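Local coordinates for PHD finger protein 3 (Homo sapiens, PDB 6IC9) that reads the phosphorylated C-terminal tail of RNA polymerase II through its SPOC domain, the part described here, and thereby regulates neuronal gene expression, at residues N12-G17 with V28-P33; E43-S48 with N109-V114; P121-D126 with R144-L149; M21-F27 with S90-L94. All coordinates share one frame; numbering follows the deposited sequence.

Contact 1: residues N12-G17 with V28-P33; sequences NFIWKG and VTKAYP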
loop_
_atom_site.group_PDB
_atom_site.type_symbol
_atom_site.label_atom_id
_atom_site.label_comp_id
_atom_site.label_asym_id
_atom_site.label_seq_id
_atom_site.Cartn_x
_atom_site.Cartn_y
_atom_site.Cartn_z
ATOM N N ASN A 12 -7.244 -16.564 -5.007
ATOM C CA ASN A 12 -7.660 -15.868 -3.800
ATOM C C ASN A 12 -7.008 -14.471 -3.699
ATOM O O ASN A 12 -6.840 -13.931 -2.602
ATOM C CB ASN A 12 -7.349 -16.709 -2.544
ATOM C CG ASN A 12 -5.867 -17.107 -2.421
ATOM O OD1 ASN A 12 -5.159 -16.618 -1.532
ATOM N ND2 ASN A 12 -5.407 -18.023 -3.286
ATOM N N PHE A 13 -6.657 -13.885 -4.844
ATOM C CA PHE A 13 -6.351 -12.458 -4.859
ATOM C C PHE A 13 -7.638 -11.654 -4.739
ATOM O O PHE A 13 -8.693 -12.044 -5.259
ATOM C CB PHE A 13 -5.582 -12.055 -6.135
ATOM C CG PHE A 13 -6.331 -12.282 -7.455
ATOM C CD1 PHE A 13 -7.165 -11.323 -7.971
ATOM C CD2 PHE A 13 -6.118 -13.437 -8.194
ATOM C CE1 PHE A 13 -7.832 -11.522 -9.181
ATOM C CE2 PHE A 13 -6.772 -13.662 -9.399
ATOM C CZ PHE A 13 -7.632 -12.692 -9.902
ATOM N N ILE A 14 -7.554 -10.508 -4.058
ATOM C CA ILE A 14 -8.743 -9.683 -3.859
ATOM C C ILE A 14 -8.889 -8.534 -4.870
ATOM O O ILE A 14 -9.947 -7.874 -4.889
ATOM C CB ILE A 14 -8.783 -9.146 -2.412
ATOM C CG1 ILE A 14 -7.510 -8.377 -2.096
ATOM C CG2 ILE A 14 -8.762 -10.306 -1.462
ATOM C CD1 ILE A 14 -7.531 -6.932 -2.545
ATOM N N TRP A 15 -7.882 -8.266 -5.696
ATOM C CA TRP A 15 -7.978 -7.207 -6.705
ATOM C C TRP A 15 -6.854 -7.407 -7.708
ATOM O O TRP A 15 -5.780 -7.880 -7.339
ATOM C CB TRP A 15 -7.860 -5.819 -6.061
ATOM C CG TRP A 15 -7.664 -4.640 -6.987
ATOM C CD1 TRP A 15 -8.645 -3.861 -7.561
ATOM C CD2 TRP A 15 -6.402 -4.082 -7.428
ATOM N NE1 TRP A 15 -8.070 -2.865 -8.302
ATOM C CE2 TRP A 15 -6.704 -2.951 -8.213
ATOM C CE3 TRP A 15 -5.057 -4.391 -7.163
ATOM C CZ2 TRP A 15 -5.712 -2.162 -8.812
ATOM C CZ3 TRP A 15 -4.040 -3.583 -7.768
ATOM C CH2 TRP A 15 -4.389 -2.493 -8.589
ATOM N N LYS A 16 -7.124 -7.090 -8.976
ATOM C CA LYS A 16 -6.105 -7.151 -10.031
ATOM C C LYS A 16 -6.213 -5.863 -10.810
ATOM O O LYS A 16 -7.314 -5.467 -11.218
ATOM C CB LYS A 16 -6.295 -8.348 -10.996
ATOM C CG LYS A 16 -5.217 -8.468 -12.077
ATOM C CD LYS A 16 -5.719 -9.488 -13.134
ATOM C CE LYS A 16 -4.811 -9.622 -14.312
ATOM N NZ LYS A 16 -5.460 -10.451 -15.412
ATOM N N GLY A 17 -5.113 -5.157 -10.955
ATOM C CA GLY A 17 -5.205 -3.871 -11.613
ATOM C C GLY A 17 -3.815 -3.308 -11.779
ATOM O O GLY A 17 -2.834 -4.002 -11.534
ATOM N N VAL A 28 0.904 -4.353 -14.036
ATOM C CA VAL A 28 -0.264 -5.103 -13.575
ATOM C C VAL A 28 0.145 -5.921 -12.367
ATOM O O VAL A 28 1.207 -6.547 -12.343
ATOM C CB VAL A 28 -0.823 -6.032 -14.658
ATOM C CG1 VAL A 28 -2.123 -6.709 -14.159
ATOM C CG2 VAL A 28 -1.057 -5.226 -15.918
ATOM N N THR A 29 -0.714 -5.916 -11.366
ATOM C CA THR A 29 -0.394 -6.560 -10.105
ATOM C C THR A 29 -1.672 -7.180 -9.550
ATOM O O THR A 29 -2.766 -6.701 -9.808
ATOM C CB THR A 29 0.234 -5.535 -9.134
ATOM O OG1 THR A 29 0.513 -6.172 -7.889
ATOM C CG2 THR A 29 -0.756 -4.412 -8.854
ATOM N N LYS A 30 -1.522 -8.219 -8.723
ATOM C CA LYS A 30 -2.626 -8.755 -7.953
ATOM C C LYS A 30 -2.350 -8.429 -6.489
ATOM O O LYS A 30 -1.190 -8.470 -6.070
ATOM C CB LYS A 30 -2.728 -10.269 -8.134
ATOM C CG LYS A 30 -3.409 -10.684 -9.488
ATOM C CD LYS A 30 -3.161 -12.190 -9.740
ATOM C CE LYS A 30 -3.940 -12.680 -10.997
ATOM N NZ LYS A 30 -3.558 -14.110 -11.351
ATOM N N ALA A 31 -3.396 -8.081 -5.749
ATOM C CA ALA A 31 -3.293 -7.828 -4.290
ATOM C C ALA A 31 -3.841 -9.018 -3.518
ATOM O O ALA A 31 -4.907 -9.543 -3.859
ATOM C CB ALA A 31 -4.098 -6.582 -3.899
ATOM N N TYR A 32 -3.127 -9.428 -2.464
ATOM C CA TYR A 32 -3.507 -10.497 -1.559
ATOM C C TYR A 32 -3.613 -9.938 -0.155
ATOM O O TYR A 32 -2.801 -9.089 0.235
ATOM C CB TYR A 32 -2.474 -11.624 -1.537
ATOM C CG TYR A 32 -2.405 -12.295 -2.919
ATOM C CD1 TYR A 32 -1.601 -11.785 -3.913
ATOM C CD2 TYR A 32 -3.227 -13.400 -3.225
ATOM C CE1 TYR A 32 -1.574 -12.380 -5.195
ATOM C CE2 TYR A 32 -3.207 -13.984 -4.483
ATOM C CZ TYR A 32 -2.379 -13.480 -5.449
ATOM O OH TYR A 32 -2.372 -14.063 -6.689
ATOM N N PRO A 33 -4.533 -10.460 0.645
ATOM C CA PRO A 33 -4.678 -9.958 2.027
ATOM C C PRO A 33 -3.491 -10.291 2.893
ATOM O O PRO A 33 -2.848 -11.340 2.763
ATOM C CB PRO A 33 -5.951 -10.660 2.538
ATOM C CG PRO A 33 -6.233 -11.714 1.588
ATOM C CD PRO A 33 -5.673 -11.310 0.256
#

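Contact 2: residues E43-S48 with N109-V114; sequences EDLPDS and NNMKQV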
loop_
_atom_site.group_PDB
_atom_site.type_symbol
_atom_site.label_atom_id
_atom_site.label_comp_id
_atom_site.label_asym_id
_atom_site.label_seq_id
_atom_site.Cartn_x
_atom_site.Cartn_y
_atom_site.Cartn_z
ATOM N N GLU A 43 -14.203 -3.777 -5.017
ATOM C CA GLU A 43 -15.037 -2.648 -5.436
ATOM C C GLU A 43 -14.455 -1.309 -5.041
ATOM O O GLU A 43 -14.827 -0.284 -5.614
ATOM C CB GLU A 43 -16.443 -2.763 -4.803
ATOM C CG GLU A 43 -16.998 -4.149 -4.901
ATOM C CD GLU A 43 -18.059 -4.452 -3.853
ATOM O OE1 GLU A 43 -18.710 -3.518 -3.325
ATOM O OE2 GLU A 43 -18.220 -5.647 -3.560
ATOM N N ASP A 44 -13.556 -1.290 -4.079
ATOM C CA ASP A 44 -13.066 -0.048 -3.509
ATOM C C ASP A 44 -11.744 0.420 -4.113
ATOM O O ASP A 44 -11.284 1.511 -3.769
ATOM C CB ASP A 44 -12.856 -0.236 -1.996
ATOM C CG ASP A 44 -14.165 -0.239 -1.203
ATOM O OD1 ASP A 44 -15.223 0.075 -1.795
ATOM O OD2 ASP A 44 -14.107 -0.552 0.018
ATOM N N LEU A 45 -11.087 -0.407 -4.941
ATOM C CA LEU A 45 -9.835 0.008 -5.570
ATOM C C LEU A 45 -10.089 0.291 -7.042
ATOM O O LEU A 45 -10.836 -0.463 -7.691
ATOM C CB LEU A 45 -8.759 -1.076 -5.431
ATOM C CG LEU A 45 -8.292 -1.261 -3.975
ATOM C CD1 LEU A 45 -7.515 -2.519 -3.866
ATOM C CD2 LEU A 45 -7.471 -0.042 -3.439
ATOM N N PRO A 46 -9.540 1.387 -7.571
ATOM C CA PRO A 46 -9.708 1.693 -9.003
ATOM C C PRO A 46 -9.000 0.655 -9.870
ATOM O O PRO A 46 -8.219 -0.179 -9.388
ATOM C CB PRO A 46 -9.075 3.077 -9.152
ATOM C CG PRO A 46 -7.945 3.061 -8.067
ATOM C CD PRO A 46 -8.534 2.245 -6.904
ATOM N N ASP A 47 -9.287 0.715 -11.195
ATOM C CA ASP A 47 -8.565 -0.130 -12.155
ATOM C C ASP A 47 -7.053 0.122 -12.123
ATOM O O ASP A 47 -6.262 -0.773 -12.419
ATOM C CB ASP A 47 -9.068 0.154 -13.605
ATOM C CG ASP A 47 -10.423 -0.459 -13.906
ATOM O OD1 ASP A 47 -10.993 -1.154 -13.057
ATOM O OD2 ASP A 47 -10.918 -0.239 -15.042
ATOM N N SER A 48 -6.650 1.363 -11.925
ATOM C CA SER A 48 -5.254 1.767 -11.931
ATOM C C SER A 48 -5.063 2.673 -10.737
ATOM O O SER A 48 -5.711 3.714 -10.656
ATOM C CB SER A 48 -4.872 2.503 -13.215
ATOM O OG SER A 48 -3.531 2.941 -13.098
ATOM N N ASN A 109 -5.786 8.841 -6.441
ATOM C CA ASN A 109 -7.099 8.703 -7.098
ATOM C C ASN A 109 -7.974 7.731 -6.329
ATOM O O ASN A 109 -8.588 6.816 -6.888
ATOM C CB ASN A 109 -6.970 8.259 -8.569
ATOM C CG ASN A 109 -6.428 6.826 -8.707
ATOM O OD1 ASN A 109 -5.620 6.378 -7.866
ATOM N ND2 ASN A 109 -6.875 6.105 -9.761
ATOM N N ASN A 110 -8.057 7.925 -5.014
ATOM C CA ASN A 110 -8.779 6.973 -4.175
ATOM C C ASN A 110 -10.270 6.952 -4.501
ATOM O O ASN A 110 -10.873 7.964 -4.860
ATOM C CB ASN A 110 -8.594 7.329 -2.690
ATOM C CG ASN A 110 -7.140 7.187 -2.251
ATOM O OD1 ASN A 110 -6.426 6.350 -2.817
ATOM N ND2 ASN A 110 -6.683 8.014 -1.276
ATOM N N MET A 111 -10.879 5.800 -4.293
ATOM C CA MET A 111 -12.322 5.800 -4.421
ATOM C C MET A 111 -12.966 6.242 -3.116
ATOM O O MET A 111 -12.303 6.412 -2.075
ATOM C CB MET A 111 -12.809 4.427 -4.880
ATOM C CG MET A 111 -12.710 4.375 -6.432
ATOM S SD MET A 111 -12.917 2.772 -7.150
ATOM C CE MET A 111 -14.706 2.537 -7.029
ATOM N N LYS A 112 -14.289 6.412 -3.192
ATOM C CA LYS A 112 -15.050 7.062 -2.131
ATOM C C LYS A 112 -14.798 6.422 -0.769
ATOM O O LYS A 112 -14.672 7.122 0.238
ATOM C CB LYS A 112 -16.538 7.010 -2.513
ATOM C CG LYS A 112 -17.504 7.639 -1.530
ATOM C CD LYS A 112 -18.962 7.279 -1.881
ATOM C CE LYS A 112 -19.955 7.944 -0.922
ATOM N NZ LYS A 112 -19.734 7.561 0.519
ATOM N N GLN A 113 -14.691 5.099 -0.714
ATOM C CA GLN A 113 -14.597 4.450 0.577
ATOM C C GLN A 113 -13.183 4.425 1.132
ATOM O O GLN A 113 -13.014 4.039 2.293
ATOM C CB GLN A 113 -15.106 3.006 0.514
ATOM C CG GLN A 113 -16.630 2.862 0.451
ATOM C CD GLN A 113 -17.323 3.556 1.609
ATOM O OE1 GLN A 113 -17.969 4.583 1.419
ATOM N NE2 GLN A 113 -17.194 2.994 2.818
ATOM N N VAL A 114 -12.155 4.767 0.350
ATOM C CA VAL A 114 -10.811 4.753 0.900
ATOM C C VAL A 114 -10.340 6.187 1.125
ATOM O O VAL A 114 -10.255 7.007 0.196
ATOM C CB VAL A 114 -9.810 3.892 0.096
ATOM C CG1 VAL A 114 -10.433 3.034 -0.920
ATOM C CG2 VAL A 114 -8.567 4.610 -0.330
HETATM O O HOH W 1 -9.402 3.624 -3.858
HETATM O O HOH W 2 -15.528 3.156 -2.600
#

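Contact 3: residues P121-D126 with R144-L149; sequences PLGATD and RPNLLL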
loop_
_atom_site.group_PDB
_atom_site.type_symbol
_atom_site.label_atom_id
_atom_site.label_comp_id
_atom_site.label_asym_id
_atom_site.label_seq_id
_atom_site.Cartn_x
_atom_site.Cartn_y
_atom_site.Cartn_z
ATOM N N PRO A 121 7.499 -0.110 0.655
ATOM C CA PRO A 121 8.475 -1.135 0.271
ATOM C C PRO A 121 8.921 -1.903 1.514
ATOM O O PRO A 121 9.320 -1.306 2.518
ATOM C CB PRO A 121 9.618 -0.318 -0.330
ATOM C CG PRO A 121 9.560 0.994 0.399
ATOM C CD PRO A 121 8.082 1.251 0.652
ATOM N N LEU A 122 8.801 -3.217 1.474
ATOM C CA LEU A 122 9.298 -4.055 2.581
ATOM C C LEU A 122 10.391 -4.954 2.036
ATOM O O LEU A 122 10.104 -5.879 1.266
ATOM C CB LEU A 122 8.186 -4.880 3.187
ATOM C CG LEU A 122 8.661 -5.796 4.329
ATOM C CD1 LEU A 122 8.881 -4.893 5.551
ATOM C CD2 LEU A 122 7.603 -6.843 4.595
ATOM N N GLY A 123 11.642 -4.657 2.394
ATOM C CA GLY A 123 12.750 -5.498 1.965
ATOM C C GLY A 123 12.659 -6.911 2.520
ATOM O O GLY A 123 12.089 -7.145 3.589
ATOM N N ALA A 124 13.172 -7.866 1.737
ATOM C CA ALA A 124 13.099 -9.286 2.109
ATOM C C ALA A 124 13.707 -9.546 3.499
ATOM O O ALA A 124 13.199 -10.377 4.252
ATOM C CB ALA A 124 13.810 -10.141 1.048
ATOM N N THR A 125 14.790 -8.845 3.846
ATOM C CA THR A 125 15.411 -8.965 5.162
ATOM C C THR A 125 15.012 -7.825 6.092
ATOM O O THR A 125 15.698 -7.575 7.089
ATOM C CB THR A 125 16.940 -9.028 5.042
ATOM O OG1 THR A 125 17.445 -7.798 4.501
ATOM C CG2 THR A 125 17.348 -10.131 4.099
ATOM N N ASP A 126 13.923 -7.123 5.782
ATOM C CA ASP A 126 13.448 -6.046 6.634
ATOM C C ASP A 126 12.571 -6.599 7.733
ATOM O O ASP A 126 11.864 -7.603 7.562
ATOM C CB ASP A 126 12.621 -5.010 5.855
ATOM C CG ASP A 126 13.466 -4.013 5.088
ATOM O OD1 ASP A 126 14.719 -4.120 5.112
ATOM O OD2 ASP A 126 12.853 -3.121 4.433
ATOM N N ARG A 144 10.761 -14.390 2.000
ATOM C CA ARG A 144 9.905 -13.710 1.032
ATOM C C ARG A 144 10.769 -12.840 0.146
ATOM O O ARG A 144 11.901 -12.514 0.510
ATOM C CB ARG A 144 8.819 -12.864 1.731
ATOM C CG ARG A 144 9.331 -12.122 2.890
ATOM C CD ARG A 144 8.265 -11.200 3.497
ATOM N NE ARG A 144 9.067 -10.091 3.947
ATOM C CZ ARG A 144 9.567 -9.998 5.140
ATOM N NH1 ARG A 144 9.248 -10.921 5.990
ATOM N NH2 ARG A 144 10.350 -8.982 5.457
ATOM N N PRO A 145 10.276 -12.458 -1.033
ATOM C CA PRO A 145 11.025 -11.524 -1.870
ATOM C C PRO A 145 10.842 -10.119 -1.309
ATOM O O PRO A 145 10.030 -9.901 -0.423
ATOM C CB PRO A 145 10.374 -11.669 -3.244
ATOM C CG PRO A 145 8.950 -12.019 -2.941
ATOM C CD PRO A 145 9.010 -12.871 -1.647
ATOM N N ASN A 146 11.605 -9.178 -1.841
ATOM C CA ASN A 146 11.243 -7.767 -1.657
ATOM C C ASN A 146 9.798 -7.587 -2.097
ATOM O O ASN A 146 9.376 -8.116 -3.146
ATOM C CB ASN A 146 12.162 -6.849 -2.483
ATOM C CG ASN A 146 13.589 -6.820 -1.991
ATOM O OD1 ASN A 146 13.867 -7.042 -0.816
ATOM N ND2 ASN A 146 14.529 -6.525 -2.912
ATOM N N LEU A 147 9.035 -6.772 -1.353
ATOM C CA LEU A 147 7.595 -6.685 -1.562
ATOM C C LEU A 147 7.154 -5.234 -1.517
ATOM O O LEU A 147 7.708 -4.421 -0.760
ATOM C CB LEU A 147 6.798 -7.400 -0.434
ATOM C CG LEU A 147 6.800 -8.923 -0.492
ATOM C CD1 LEU A 147 6.069 -9.421 0.740
ATOM C CD2 LEU A 147 6.071 -9.329 -1.819
ATOM N N LEU A 148 6.085 -4.951 -2.256
ATOM C CA LEU A 148 5.314 -3.711 -2.122
ATOM C C LEU A 148 4.059 -4.080 -1.364
ATOM O O LEU A 148 3.320 -4.991 -1.787
ATOM C CB LEU A 148 4.930 -3.145 -3.513
ATOM C CG LEU A 148 6.121 -2.557 -4.288
ATOM C CD1 LEU A 148 5.662 -2.223 -5.717
ATOM C CD2 LEU A 148 6.681 -1.269 -3.622
ATOM N N LEU A 149 3.835 -3.422 -0.213
ATOM C CA LEU A 149 2.604 -3.538 0.541
ATOM C C LEU A 149 1.723 -2.331 0.274
ATOM O O LEU A 149 2.220 -1.239 0.023
ATOM C CB LEU A 149 2.993 -3.570 2.042
ATOM C CG LEU A 149 3.192 -4.898 2.794
ATOM C CD1 LEU A 149 3.906 -5.991 2.043
ATOM C CD2 LEU A 149 3.802 -4.644 4.222
HETATM O O HOH W 3 9.529 -8.446 1.853
HETATM O O HOH W 4 13.028 -13.164 3.536
#

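Contact 4: residues M21-F27 with S90-L94; sequences MPSVAKF and SYTLL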
loop_
_atom_site.group_PDB
_atom_site.type_symbol
_atom_site.label_atom_id
_atom_site.label_comp_id
_atom_site.label_asym_id
_atom_site.label_seq_id
_atom_site.Cartn_x
_atom_site.Cartn_y
_atom_site.Cartn_z
ATOM N N MET A 21 2.911 4.875 -11.553
ATOM C CA MET A 21 3.627 6.039 -11.040
ATOM C C MET A 21 4.265 6.737 -12.226
ATOM O O MET A 21 5.281 6.263 -12.750
ATOM C CB MET A 21 4.706 5.667 -10.005
ATOM C CG MET A 21 5.316 6.916 -9.365
ATOM S SD MET A 21 6.443 6.598 -8.023
ATOM C CE MET A 21 6.886 8.237 -7.448
ATOM N N PRO A 22 3.696 7.841 -12.691
ATOM C CA PRO A 22 4.199 8.494 -13.905
ATOM C C PRO A 22 5.678 8.817 -13.818
ATOM O O PRO A 22 6.166 9.338 -12.801
ATOM C CB PRO A 22 3.335 9.763 -14.003
ATOM C CG PRO A 22 1.996 9.329 -13.369
ATOM C CD PRO A 22 2.415 8.400 -12.216
ATOM N N SER A 23 6.383 8.452 -14.885
ATOM C CA SER A 23 7.826 8.578 -15.084
ATOM C C SER A 23 8.621 7.583 -14.244
ATOM O O SER A 23 9.842 7.698 -14.154
ATOM C CB SER A 23 8.331 10.001 -14.806
ATOM O OG SER A 23 8.535 10.209 -13.412
ATOM N N VAL A 24 7.975 6.600 -13.626
ATOM C CA VAL A 24 8.739 5.676 -12.805
ATOM C C VAL A 24 8.397 4.275 -13.260
ATOM O O VAL A 24 9.276 3.529 -13.687
ATOM C CB VAL A 24 8.466 5.885 -11.297
ATOM C CG1 VAL A 24 9.197 4.784 -10.475
ATOM C CG2 VAL A 24 8.926 7.269 -10.816
ATOM N N ALA A 25 7.124 3.884 -13.183
ATOM C CA ALA A 25 6.814 2.477 -13.401
ATOM C C ALA A 25 5.314 2.347 -13.570
ATOM O O ALA A 25 4.555 3.106 -12.952
ATOM C CB ALA A 25 7.287 1.617 -12.202
ATOM N N LYS A 26 4.895 1.407 -14.408
ATOM C CA LYS A 26 3.480 1.066 -14.533
ATOM C C LYS A 26 3.385 -0.430 -14.763
ATOM O O LYS A 26 4.055 -0.950 -15.656
ATOM C CB LYS A 26 2.797 1.855 -15.672
ATOM C CG LYS A 26 1.494 1.297 -16.142
ATOM C CD LYS A 26 0.924 2.134 -17.316
ATOM C CE LYS A 26 -0.246 1.398 -17.998
ATOM N NZ LYS A 26 -0.659 2.167 -19.238
ATOM N N PHE A 27 2.555 -1.130 -13.981
ATOM C CA PHE A 27 2.517 -2.578 -14.161
ATOM C C PHE A 27 1.203 -3.118 -13.637
ATOM O O PHE A 27 0.505 -2.455 -12.868
ATOM C CB PHE A 27 3.702 -3.246 -13.465
ATOM C CG PHE A 27 3.840 -2.866 -12.002
ATOM C CD1 PHE A 27 4.539 -1.701 -11.631
ATOM C CD2 PHE A 27 3.210 -3.606 -11.036
ATOM C CE1 PHE A 27 4.670 -1.331 -10.259
ATOM C CE2 PHE A 27 3.342 -3.223 -9.638
ATOM C CZ PHE A 27 4.045 -2.067 -9.312
ATOM N N SER A 90 9.076 -3.744 -13.776
ATOM C CA SER A 90 8.588 -2.447 -13.326
ATOM C C SER A 90 8.236 -2.441 -11.832
ATOM O O SER A 90 8.355 -1.405 -11.181
ATOM C CB SER A 90 7.356 -2.064 -14.140
ATOM O OG SER A 90 7.728 -1.869 -15.494
ATOM N N TYR A 91 7.724 -3.556 -11.319
ATOM C CA TYR A 91 7.502 -3.694 -9.873
ATOM C C TYR A 91 8.783 -3.413 -9.110
ATOM O O TYR A 91 8.784 -2.661 -8.120
ATOM C CB TYR A 91 7.011 -5.122 -9.620
ATOM C CG TYR A 91 6.630 -5.492 -8.199
ATOM C CD1 TYR A 91 7.616 -5.747 -7.240
ATOM C CD2 TYR A 91 5.292 -5.716 -7.882
ATOM C CE1 TYR A 91 7.265 -6.141 -5.956
ATOM C CE2 TYR A 91 4.908 -6.109 -6.596
ATOM C CZ TYR A 91 5.897 -6.330 -5.670
ATOM O OH TYR A 91 5.527 -6.736 -4.417
ATOM N N THR A 92 9.875 -4.061 -9.540
ATOM C CA THR A 92 11.205 -3.859 -8.962
ATOM C C THR A 92 11.672 -2.404 -9.051
ATOM O O THR A 92 12.271 -1.887 -8.097
ATOM C CB THR A 92 12.184 -4.809 -9.633
ATOM O OG1 THR A 92 11.769 -6.144 -9.323
ATOM C CG2 THR A 92 13.619 -4.599 -9.141
ATOM N N LEU A 93 11.452 -1.732 -10.197
ATOM C CA LEU A 93 11.814 -0.311 -10.278
ATOM C C LEU A 93 11.082 0.507 -9.227
ATOM O O LEU A 93 11.667 1.401 -8.598
ATOM C CB LEU A 93 11.468 0.267 -11.654
ATOM C CG LEU A 93 12.407 -0.149 -12.772
ATOM C CD1 LEU A 93 11.750 0.163 -14.130
ATOM C CD2 LEU A 93 13.711 0.614 -12.594
ATOM N N LEU A 94 9.789 0.234 -9.050
ATOM C CA LEU A 94 9.008 0.983 -8.082
ATOM C C LEU A 94 9.428 0.668 -6.660
ATOM O O LEU A 94 9.583 1.588 -5.843
ATOM C CB LEU A 94 7.511 0.681 -8.272
ATOM C CG LEU A 94 6.588 1.682 -7.531
ATOM C CD1 LEU A 94 6.836 3.089 -7.973
ATOM C CD2 LEU A 94 5.127 1.289 -7.808
HETATM O O HOH W 5 6.961 0.646 -16.403
#

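Contact 1: residues N12-G17 with V28-P33
Phe13 and Tyr32 meet through a methylene rather than ring to ring: CB of Phe13 sits over one face of the Tyr32 ring, 3.8 Å from its centroid and 27° off the ring normal. The phenyl group of Phe13 then turns its own face to Lys30, whose CE lies 3.8 Å from the Phe13 ring centroid, a CH-pi contact. Phe13 CG is tucked between the backbone N and the carbonyl carbon (chi1 62°), a setting that swings the ring across the extended aliphatic chain of Lys30. Replacing Tyr32 with a serine would probably leave the Phe13 methylene without its aromatic floor and allow the phenyl ring more freedom to shift over Lys30. Phe13 lies just ahead of the opening beta hairpin of the SPOC domain, strands 15-21 and 25-35, whose short segments 15-17 and 28-33 run at 163°, nearly antiparallel. Gly17 and Thr29 form an antiparallel hydrogen-bonded pair, with Gly17 N to Thr29 O at 3.0 Å and Thr29 N to Gly17 O at 2.9 Å; Lys16 and Lys30 are the adjoining non-hydrogen-bonded pair. Ile14 N extends the link by donating to Ala31 O at 2.8 Å. On the face bearing Trp15, Thr29 and Ala31, the indole receives methyl groups at its edge: Trp15 CZ3 is 3.6 Å from Thr29 CG2, with Ala31 CB nearby. The indole NE1 points out of the hairpin to Pro46 O, while Thr29 OG1 bonds to Thr81 O on strand 73-82. Ile14 CD1 reaches Ala31 CB at 3.7 Å, and its CG2 branch slides past Pro33 CD.

Contact 2: residues E43-S48 with N109-V114
Two irregular parts of the SPOC domain meet here: the exit of the short helix 41-44, where Leu45 leaves helical geometry, and the loop between strands 104-107 and 114-122, which includes a type I beta turn from Met111 to Val114. At one end, Asn109 ND2 donates to Ser48 O over 2.8 Å with an N-H...O angle of 160°, the acceptor lying in the amide plane. Asn109 OD1 bonds to Gln50 N, so both ends of the amide are used and its rotation is fixed. The same ND2 lies 3.6 Å from Pro46 CG, where the proline ring crosses the amide. Met111 lies along the chain at the helix exit: its bend at chi3 (76°) carries CE to within 3.2 Å of Glu43 O, while SD is 3.7 Å from Pro46 N. Two waters bridge further polar groups, while Val114 CG1 packs directly against Asp44 O. One molecule donates to Asp44 O at 2.8 Å and accepts from Met111 N; another joins Asp44 OD1 to Gln113 N, at 3.2 Å from the carboxylate oxygen. Asp44 OD2 forms a salt bridge with Arg154, and the Gln113 CB methylene packs against the carboxylate. The polar groups of Asp44, backbone and carboxylate, thus reach the backbone N atoms of Met111 and Gln113 through solvent, with the Asn109 amide as the direct bond between segments, and the paired arginine would be expected to keep Asp44 ionised.

Contact 3: residues P121-D126 with R144-L149
Arg144 CG stands between its backbone N and carbonyl carbon (chi1 42°), and a bend at chi3 (-146°) brings the edge of the guanidinium up to the carbonyls of the turn that follows Leu122. Its NH2 donates twice, to Gly123 O at 3.1 Å and to Asp126 O at 2.9 Å; the second acceptor lies in the guanidinium plane and the first is tilted out of it. Leu122 CD2 covers one face of the group, 3.6 Å from Arg144 NH2, while Ala124 O lies over the opposite face without a hydrogen bond. Arg144 NE gives its proton to a water that in turn donates to Leu122 O and Pro145 O, so one solvent molecule ties the arginine to the backbone of both segments. NH1 has a weak bond to Glu141 O. A leucine in place of Arg144 would probably leave Asp126 O without this donor and loosen the turn from the 144-149 segment. Asn146 grips the turn on another side: OD1 accepts from Ala124 N at 2.8 Å, with the donor in the carbonyl plane. Gly123 O also accepts from Asp126 N, closing a type I beta turn, and the carboxylate of Asp126 receives a weak bond from Gly123 N. Leu122 N to Leu147 O is nearly straight (2.8 Å, 176°), and Leu147 N returns a bond to Leu122 O at 3.0 Å. Pro121 with Leu148 is the next, non-hydrogen-bonded pair, so the arrangement is antiparallel beta pairing between strands 114-122 and 147-155 of the SPOC sheet, continued past the strand ends by side-chain and water bonds to a beta turn.

Contact 4: residues M21-F27 with S90-L94
Helix-on-sheet packing joins the start of strand 25-35, with the tight turn before it, to the middle of helix 85-101; the axes of segments 25-27 and 90-94 approach to 7.3 Å at 138°. Phe27 carries much of it. With CG held between the backbone N and the carbonyl carbon (chi1 53°), its ring lies under the helix backbone, and Tyr91 CA sits over one face, 3.9 Å from the Phe27 ring centroid and 16° off the ring normal. Leu94 CD2 comes instead to the ring edge, 3.6 Å from Phe27 CE1. The Tyr91 ring meets Phe27 obliquely, Tyr91 CD2 to Phe27 CE2 at 3.6 Å, while its hydroxyl bonds to Phe80 O and Leu148 N on the neighbouring strands. Where this strand begins the chain makes a classic beta bulge: Val24 and Ala25 both lie opposite Met21, and Met21 O accepts from both of their backbone N atoms. The bulge sits at the end of the SPOC hairpin formed by strands 15-21 and 25-35. Leu94 CD1 enters between its side chains, 3.5 Å from Met21 SD and 3.8 Å from Val24 CG1. Ala25 CB, small enough for a close approach, lies 3.4 Å from Ser90 O. Beside the exposed Lys26, a water accepts from its backbone N and is hydrogen-bonded to Ser90 OG at 2.8 Å. Met21 and Pro22 also pack against a polar side chain of the bound peptide.

In the fold
From the N terminus, contact 1 pairs the two arms of the first hairpin, and contact 4 begins at its turn, where residues 21-27 run directly into 28-33. These two cross along the chain, because 21-27 lies between the segments of contact 1 and then reaches forward to helix 85-101. Contact 2 also crosses contact 4, closing a long loop from helix 41-44 to residues 109-114. Contact 3 follows in series, closing the loop between strands 114-122 and 147-155. Contacts 1 and 2 touch through Trp15 and the Leu45-Pro46 corner, and contacts 3 and 4 through Tyr91 and Leu148, tying the helix to the sheet. Contacts 2 and 3 lie on opposite sides of the chain's centre, about 24 Å apart between centres.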